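Local coordinates for UTP--glucose-1-phosphate uridylyltransferase (Acinetobacter baumannii, PDB 6IKX) that catalyses the transfer of a uridylyl group from UTP to alpha-D-glucose 1-phosphate, giving UDP-alpha-D-glucose and diphosphate, at the interface of chains A and B. Residues are numbered along the deposited sequence; one frame, centred on the assembly and turned at random. Chains: chain A/B, UTP--glucose-1-phosphate uridylyltransferase.

Contact 1: the interface of chains A and B. Residues chain A 269, 282, 285-286, 289; chain B 262, 265-266, 269-270.
B:Leu269 reaches from its helix between A:Leu285 and A:Ile286, one methyl to each, in a two-fold interface between identical chains of the deposited assembly, probably but not provably the one used in solution. B:Leu269 CD1 lies 3.7 Å from A:Leu285 CB, while B:Leu269 CD2 points the other way and stops 3.8 Å from A:Ile286 CG1. The chain starts out anti to its own carbonyl carbon (chi1 -63°), which sends the methyl fork away from its helix and toward chain A. A:Leu289 CD1 comes up obliquely to the stem of the same leucine, 4.2 Å from B:Leu269 CB. One turn earlier, B:Leu265 stands at about a right angle to A:Phe282 and meets the ring at CD1 and CE1, with B:Leu265 CB 3.9 Å from A:Phe282 CE1. A:Leu285 packs toward B:Leu262 and B:Lys266. A:Leu285 CD1 approaches the backbone carbonyl B:Leu262 O at 3.8 Å, and A:Leu285 CD2 touches the aliphatic part of the lysine at B:Lys266 CG, 4.0 Å away; the amino end, NZ, runs on away from the leucine. The contacts across are largely apolar, with no N or O of one chain within bonding reach of the other, so packing rather than polar bonding probably holds the patch. Behind this first shell, A:Phe282 has CG anti to the backbone N (chi1 -175°), which swings the ring to B:Leu265. A:Ile286 CD1 sits 3.8 Å above one face of the A:Phe282 ring, offset toward the rim, and A:Leu269 O lies in plane at an edge; together they limit how the phenyl can turn. The side chains of A:Ile286 and A:Leu289 are incompletely modelled. B:His270 flanks the patch beside A:Leu289. Helix 279-287 of chain A, near the C-terminus, and A:Leu289, two residues beyond its end, thus pack against helix 261-273 of chain B, and A:Leu269 backs the site from chain A's own helix 261-273.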
loop_
_atom_site.group_PDB
_atom_site.type_symbol
_atom_site.label_atom_id
_atom_site.label_comp_id
_atom_site.label_asym_id
_atom_site.label_seq_id
_atom_site.Cartn_x
_atom_site.Cartn_y
_atom_site.Cartn_z
ATOM N N LEU A 269 -1.215 -28.024 -11.803
ATOM C CA LEU A 269 -1.630 -29.132 -12.703
ATOM C C LEU A 269 -2.749 -29.960 -12.063
ATOM O O LEU A 269 -3.704 -30.346 -12.787
ATOM C CB LEU A 269 -0.398 -29.991 -12.983
ATOM C CG LEU A 269 0.556 -29.400 -14.018
ATOM C CD1 LEU A 269 1.886 -30.095 -13.926
ATOM C CD2 LEU A 269 -0.024 -29.534 -15.424
ATOM N N PHE A 282 -9.083 -27.664 -19.439
ATOM C CA PHE A 282 -7.647 -27.694 -19.054
ATOM C C PHE A 282 -6.996 -29.014 -19.487
ATOM O O PHE A 282 -5.867 -28.971 -19.941
ATOM C CB PHE A 282 -7.493 -27.506 -17.550
ATOM C CG PHE A 282 -6.066 -27.396 -17.096
ATOM C CD1 PHE A 282 -5.233 -26.432 -17.630
ATOM C CD2 PHE A 282 -5.586 -28.215 -16.095
ATOM C CE1 PHE A 282 -3.931 -26.309 -17.186
ATOM C CE2 PHE A 282 -4.294 -28.073 -15.631
ATOM C CZ PHE A 282 -3.468 -27.129 -16.180
ATOM N N LEU A 285 -6.197 -28.857 -23.194
ATOM C CA LEU A 285 -5.023 -27.989 -23.438
ATOM C C LEU A 285 -3.754 -28.823 -23.303
ATOM O O LEU A 285 -2.815 -28.562 -24.072
ATOM C CB LEU A 285 -4.985 -26.838 -22.433
ATOM C CG LEU A 285 -5.887 -25.661 -22.757
ATOM C CD1 LEU A 285 -5.645 -24.533 -21.756
ATOM C CD2 LEU A 285 -5.669 -25.185 -24.192
ATOM N N ILE A 286 -3.713 -29.711 -22.302
ATOM C CA ILE A 286 -2.519 -30.539 -21.962
ATOM C C ILE A 286 -2.299 -31.552 -23.087
ATOM O O ILE A 286 -1.147 -31.712 -23.502
ATOM C CB ILE A 286 -2.702 -31.228 -20.600
ATOM C CG1 ILE A 286 -2.251 -30.298 -19.478
ATOM C CD1 ILE A 286 -2.976 -30.523 -18.188
ATOM N N LEU A 289 -0.696 -30.485 -26.170
ATOM C CA LEU A 289 0.765 -30.224 -26.041
ATOM C C LEU A 289 1.511 -31.141 -27.026
ATOM O O LEU A 289 2.568 -30.717 -27.537
ATOM C CB LEU A 289 1.216 -30.428 -24.589
ATOM C CG LEU A 289 0.774 -29.352 -23.597
ATOM C CD1 LEU A 289 1.557 -28.072 -23.824
ATOM N N LEU B 262 -8.560 -19.500 -19.388
ATOM C CA LEU B 262 -8.001 -20.553 -20.284
ATOM C C LEU B 262 -6.787 -20.062 -21.090
ATOM O O LEU B 262 -5.841 -20.813 -21.239
ATOM C CB LEU B 262 -9.112 -21.068 -21.200
ATOM C CG LEU B 262 -10.060 -22.052 -20.513
ATOM C CD1 LEU B 262 -11.225 -22.410 -21.424
ATOM C CD2 LEU B 262 -9.315 -23.303 -20.051
ATOM N N LEU B 265 -4.020 -20.240 -18.533
ATOM C CA LEU B 265 -3.497 -21.616 -18.297
ATOM C C LEU B 265 -2.683 -22.110 -19.509
ATOM O O LEU B 265 -1.740 -22.897 -19.322
ATOM C CB LEU B 265 -4.671 -22.545 -17.965
ATOM C CG LEU B 265 -5.320 -22.278 -16.605
ATOM C CD1 LEU B 265 -6.678 -22.955 -16.523
ATOM C CD2 LEU B 265 -4.402 -22.737 -15.456
ATOM N N LYS B 266 -3.001 -21.663 -20.718
ATOM C CA LYS B 266 -2.232 -22.038 -21.930
ATOM C C LYS B 266 -0.847 -21.390 -21.813
ATOM O O LYS B 266 0.164 -22.090 -22.007
ATOM C CB LYS B 266 -3.030 -21.678 -23.187
ATOM C CG LYS B 266 -2.723 -22.498 -24.441
ATOM C CD LYS B 266 -3.391 -21.941 -25.697
ATOM C CE LYS B 266 -2.684 -22.223 -27.010
ATOM N NZ LYS B 266 -2.586 -20.986 -27.832
ATOM N N LEU B 269 1.264 -23.522 -19.264
ATOM C CA LEU B 269 1.777 -24.724 -19.980
ATOM C C LEU B 269 2.918 -24.344 -20.946
ATOM O O LEU B 269 4.045 -24.827 -20.750
ATOM C CB LEU B 269 0.624 -25.402 -20.722
ATOM C CG LEU B 269 -0.506 -25.961 -19.850
ATOM C CD1 LEU B 269 -1.705 -26.298 -20.719
ATOM C CD2 LEU B 269 -0.085 -27.193 -19.050
ATOM N N HIS B 270 2.670 -23.500 -21.950
ATOM C CA HIS B 270 3.629 -23.254 -23.071
ATOM C C HIS B 270 4.918 -22.618 -22.553
ATOM O O HIS B 270 6.000 -23.117 -22.917
ATOM C CB HIS B 270 3.002 -22.445 -24.217
ATOM C CG HIS B 270 1.992 -23.226 -24.996
ATOM N ND1 HIS B 270 2.128 -23.474 -26.345
ATOM C CD2 HIS B 270 0.853 -23.856 -24.609
ATOM C CE1 HIS B 270 1.103 -24.206 -26.760
ATOM N NE2 HIS B 270 0.300 -24.454 -25.713
#

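Contact 2: the interface of chains A and B. Residues chain A 71-72, 75; chain B 12, 14, 56.
A:Glu71 and B:His56 both carry CG anti to the backbone N (chi1 -168° and -178°), and with the glutamate extended beyond CG the two side chains meet tip to tip. On the chain B side this is the nucleotide-binding region of the nucleotidyl transferase family: B:Leu12 and B:Thr14 belong to the glycine-rich stretch that binds UTP. The carboxylate plane stands 72° from the imidazole plane, with OE1 in plane at the ring edge. B:His56 NE2 gives weak, bent hydrogen bonds to both carboxylate oxygens, at 3.2 Å to A:Glu71 OE2 and 3.3 Å to A:Glu71 OE1. Shared in this way, the N-H points squarely at neither oxygen; the acid's charge may favour a protonated ring. B:Leu12 works on two fronts. B:Leu12 CD1 lies 4.2 Å above the centre of one face of the B:His56 ring, limiting how far the ring can swing. B:Leu12 CD2 lies against helix 70-78 of chain A, 3.9 Å from A:Glu71 CG and 3.7 Å from A:Thr75 OG1. The hydroxyl A:Thr75 OG1 donates a hydrogen bond to A:Glu71 O, one helical turn back, at 2.8 Å. The bond fixes the threonine's rotation and turns its methyl toward chain B, where A:Thr75 CG2 meets B:Thr14 CG2 at 3.8 Å. A:Leu72 borders B:Leu12 through its backbone CA.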
loop_
_atom_site.group_PDB
_atom_site.type_symbol
_atom_site.label_atom_id
_atom_site.label_comp_id
_atom_site.label_asym_id
_atom_site.label_seq_id
_atom_site.Cartn_x
_atom_site.Cartn_y
_atom_site.Cartn_z
ATOM N N GLU A 71 -14.636 -0.090 -5.017
ATOM C CA GLU A 71 -14.431 0.170 -6.465
ATOM C C GLU A 71 -14.594 -1.126 -7.252
ATOM O O GLU A 71 -15.026 -1.061 -8.396
ATOM C CB GLU A 71 -13.060 0.786 -6.743
ATOM C CG GLU A 71 -12.901 1.323 -8.150
ATOM C CD GLU A 71 -11.692 2.230 -8.376
ATOM O OE1 GLU A 71 -10.964 2.525 -7.388
ATOM O OE2 GLU A 71 -11.491 2.673 -9.538
ATOM N N LEU A 72 -14.197 -2.271 -6.721
ATOM C CA LEU A 72 -14.214 -3.485 -7.572
ATOM C C LEU A 72 -15.673 -3.894 -7.808
ATOM O O LEU A 72 -16.034 -4.249 -8.935
ATOM C CB LEU A 72 -13.439 -4.612 -6.903
ATOM C CG LEU A 72 -13.476 -5.913 -7.698
ATOM C CD1 LEU A 72 -12.952 -5.665 -9.119
ATOM C CD2 LEU A 72 -12.704 -7.018 -6.992
ATOM N N THR A 75 -17.669 -1.558 -10.098
ATOM C CA THR A 75 -17.291 -1.920 -11.485
ATOM C C THR A 75 -18.107 -3.146 -11.899
ATOM O O THR A 75 -18.650 -3.102 -13.002
ATOM C CB THR A 75 -15.798 -2.209 -11.644
ATOM O OG1 THR A 75 -15.037 -1.089 -11.195
ATOM C CG2 THR A 75 -15.418 -2.530 -13.075
ATOM N N LEU B 12 -9.030 -2.649 -13.881
ATOM C CA LEU B 12 -9.191 -3.569 -12.719
ATOM C C LEU B 12 -9.227 -5.040 -13.167
ATOM O O LEU B 12 -8.766 -5.898 -12.401
ATOM C CB LEU B 12 -10.437 -3.170 -11.943
ATOM C CG LEU B 12 -10.218 -2.001 -10.989
ATOM C CD1 LEU B 12 -9.683 -0.759 -11.690
ATOM C CD2 LEU B 12 -11.494 -1.671 -10.249
ATOM N N THR B 14 -11.933 -7.425 -14.176
ATOM C CA THR B 14 -13.025 -8.284 -13.680
ATOM C C THR B 14 -13.056 -9.604 -14.470
ATOM O O THR B 14 -13.837 -10.512 -14.089
ATOM C CB THR B 14 -14.387 -7.565 -13.761
ATOM O OG1 THR B 14 -14.770 -7.422 -15.133
ATOM C CG2 THR B 14 -14.393 -6.214 -13.077
ATOM N N HIS B 56 -3.150 2.679 -12.204
ATOM C CA HIS B 56 -4.207 2.907 -11.189
ATOM C C HIS B 56 -3.573 2.914 -9.790
ATOM O O HIS B 56 -2.623 2.144 -9.604
ATOM C CB HIS B 56 -5.320 1.845 -11.353
ATOM C CG HIS B 56 -6.470 1.993 -10.408
ATOM N ND1 HIS B 56 -6.648 1.149 -9.320
ATOM C CD2 HIS B 56 -7.514 2.846 -10.403
ATOM C CE1 HIS B 56 -7.741 1.488 -8.680
ATOM N NE2 HIS B 56 -8.275 2.546 -9.311
#

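Contact 1 and contact 2 lie about 27 Å apart between the centres of their C-alpha atoms and share no residue. Contact 1 joins helices from the C-terminal part of the two chains, whereas contact 2 sets helix 70-78 of chain A beside the UTP-binding loop of chain B. Two-fold symmetry repeats each with the chains exchanged, so every subunit offers both faces of both contacts. The deposited assembly holds four copies, and this pair may be one building unit of a tetramer. Contact 2 could link subunit pairing to the shape of the nucleotide pocket, though the structure alone does not show this.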